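Local atomic coordinates of hypothetical protein PH0495 (Pyrococcus horikoshii, PDB entry 1X3L), a protein that catalyses the ATP-dependent phosphorylation of D-glycerate to 2-phosphoglycerate, using magnesium as its metal cofactor and accepting several other phosphate donors. Residues Ala60-Arg65 and Tyr84-Lys89. Sequence-based numbering, arbitrary orientation.
Sequences ACEMAR and YGKELK
K86 and E62 cross at about a right angle where the loop 84-89 passes helix 60-65. The lysine chain bends at its third torsion (chi3 -67°), which brings CE to 4.0 Å from CB of C61; beyond it, NZ sits 3.2 Å from CG of E62. The ion pair itself is long, K86 NZ to E62 OE2 measuring 4.0 Å. R65, one turn further along the helix, grips the same carboxylate side-on through two nitrogens. Its NH2 meets E62 OE1 at 2.7 Å on the syn side, whereas NE approaches OE2 at 3.0 Å from above the carboxylate plane, 39° out of it. The carboxylate thus lies between two cations, and an alanine in place of E62 would probably leave the R65 guanidinium freer to turn and K86 without its acidic mate. Alongside this network L88 turns its two methyls to different parts of the helix: CD1 rests 3.6 Å from CB of A64, and CD2 lies 3.8 Å from the backbone O of C61. V93 of strand 92-96 touches both C61 and L88, and Y24 adds a cation-pi contact to R65. Strand 75-81 follows helix 60-70 and lies parallel to strand 51-56, so the helix makes a beta-alpha-beta crossover, and the loop leading to edge strand 92-96 packs against it, an arrangement characteristic of a Rossmann-like parallel alpha/beta sheet.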
loop_
_atom_site.group_PDB
_atom_site.type_symbol
_atom_site.label_atom_id
_atom_site.label_comp_id
_atom_site.label_asym_id
_atom_site.label_seq_id
_atom_site.Cartn_x
_atom_site.Cartn_y
_atom_site.Cartn_z
ATOM N N ALA A 60 5.065 -11.108 2.640
ATOM C CA ALA A 60 6.053 -11.956 1.985
ATOM C C ALA A 60 5.622 -13.421 1.878
ATOM O O ALA A 60 5.674 -14.016 0.798
ATOM C CB ALA A 60 7.387 -11.856 2.722
ATOM N N CYS A 61 5.197 -14.005 2.996
ATOM C CA CYS A 61 4.775 -15.403 3.005
ATOM C C CYS A 61 3.517 -15.654 2.190
ATOM O O CYS A 61 3.434 -16.645 1.465
ATOM C CB CYS A 61 4.561 -15.890 4.439
ATOM S SG CYS A 61 6.093 -16.031 5.383
ATOM N N GLU A 62 2.533 -14.770 2.305
ATOM C CA GLU A 62 1.310 -14.955 1.537
ATOM C C GLU A 62 1.589 -14.861 0.036
ATOM O O GLU A 62 1.093 -15.673 -0.743
ATOM C CB GLU A 62 0.249 -13.934 1.962
ATOM C CG GLU A 62 -0.499 -14.345 3.223
ATOM C CD GLU A 62 -1.331 -15.609 3.017
ATOM O OE1 GLU A 62 -2.410 -15.531 2.381
ATOM O OE2 GLU A 62 -0.900 -16.689 3.482
ATOM N N MET A 63 2.396 -13.888 -0.374
ATOM C CA MET A 63 2.718 -13.747 -1.790
ATOM C C MET A 63 3.523 -14.952 -2.273
ATOM O O MET A 63 3.265 -15.489 -3.349
ATOM C CB MET A 63 3.489 -12.445 -2.028
ATOM C CG MET A 63 2.610 -11.200 -1.870
ATOM S SD MET A 63 3.506 -9.641 -1.915
ATOM C CE MET A 63 3.711 -9.417 -3.705
ATOM N N ALA A 64 4.484 -15.381 -1.462
ATOM C CA ALA A 64 5.322 -16.533 -1.791
ATOM C C ALA A 64 4.485 -17.800 -1.941
ATOM O O ALA A 64 4.732 -18.619 -2.823
ATOM C CB ALA A 64 6.380 -16.738 -0.707
ATOM N N ARG A 65 3.498 -17.960 -1.066
ATOM C CA ARG A 65 2.626 -19.128 -1.099
ATOM C C ARG A 65 1.887 -19.219 -2.436
ATOM O O ARG A 65 1.704 -20.310 -2.981
ATOM C CB ARG A 65 1.632 -19.060 0.067
ATOM C CG ARG A 65 0.772 -20.299 0.250
ATOM C CD ARG A 65 0.076 -20.283 1.611
ATOM N NE ARG A 65 -0.860 -19.167 1.761
ATOM C CZ ARG A 65 -2.094 -19.142 1.261
ATOM N NH1 ARG A 65 -2.559 -20.176 0.569
ATOM N NH2 ARG A 65 -2.864 -18.076 1.447
ATOM N N TYR A 84 4.433 -13.023 11.794
ATOM C CA TYR A 84 3.831 -13.230 10.479
ATOM C C TYR A 84 4.222 -14.579 9.879
ATOM O O TYR A 84 3.745 -14.954 8.814
ATOM C CB TYR A 84 4.153 -12.041 9.569
ATOM C CG TYR A 84 3.507 -10.744 10.010
ATOM C CD1 TYR A 84 3.657 -10.272 11.315
ATOM C CD2 TYR A 84 2.743 -9.988 9.122
ATOM C CE1 TYR A 84 3.061 -9.080 11.725
ATOM C CE2 TYR A 84 2.143 -8.795 9.521
ATOM C CZ TYR A 84 2.304 -8.347 10.823
ATOM O OH TYR A 84 1.708 -7.171 11.221
ATOM N N GLY A 85 5.088 -15.294 10.590
ATOM C CA GLY A 85 5.570 -16.601 10.168
ATOM C C GLY A 85 4.958 -17.306 8.970
ATOM O O GLY A 85 5.239 -16.949 7.830
ATOM N N LYS A 86 4.138 -18.321 9.222
ATOM C CA LYS A 86 3.509 -19.092 8.148
ATOM C C LYS A 86 4.540 -19.814 7.276
ATOM O O LYS A 86 5.179 -19.213 6.415
ATOM C CB LYS A 86 2.649 -18.181 7.265
ATOM C CG LYS A 86 1.396 -17.657 7.961
ATOM C CD LYS A 86 0.652 -16.627 7.114
ATOM C CE LYS A 86 1.466 -15.348 6.943
ATOM N NZ LYS A 86 0.719 -14.299 6.187
ATOM N N GLU A 87 4.689 -21.114 7.516
ATOM C CA GLU A 87 5.639 -21.956 6.794
ATOM C C GLU A 87 5.365 -22.118 5.302
ATOM O O GLU A 87 4.222 -22.025 4.852
ATOM C CB GLU A 87 5.688 -23.339 7.452
ATOM C CG GLU A 87 4.320 -23.996 7.586
ATOM C CD GLU A 87 4.370 -25.337 8.297
ATOM O OE1 GLU A 87 4.975 -26.284 7.747
ATOM O OE2 GLU A 87 3.804 -25.444 9.406
ATOM N N LEU A 88 6.431 -22.373 4.545
ATOM C CA LEU A 88 6.346 -22.563 3.100
ATOM C C LEU A 88 6.953 -23.908 2.697
ATOM O O LEU A 88 7.716 -24.508 3.453
ATOM C CB LEU A 88 7.063 -21.422 2.373
ATOM C CG LEU A 88 6.408 -20.041 2.516
ATOM C CD1 LEU A 88 7.304 -18.971 1.916
ATOM C CD2 LEU A 88 5.047 -20.049 1.828
ATOM N N LYS A 89 6.617 -24.370 1.498
ATOM C CA LYS A 89 7.103 -25.652 1.003
ATOM C C LYS A 89 8.577 -25.690 0.619
ATOM O O LYS A 89 9.304 -26.585 1.048
ATOM C CB LYS A 89 6.243 -26.104 -0.179
ATOM C CG LYS A 89 4.800 -26.382 0.214
ATOM C CD LYS A 89 3.908 -26.627 -0.991
ATOM C CE LYS A 89 2.465 -26.831 -0.553
ATOM N NZ LYS A 89 1.534 -26.973 -1.703
#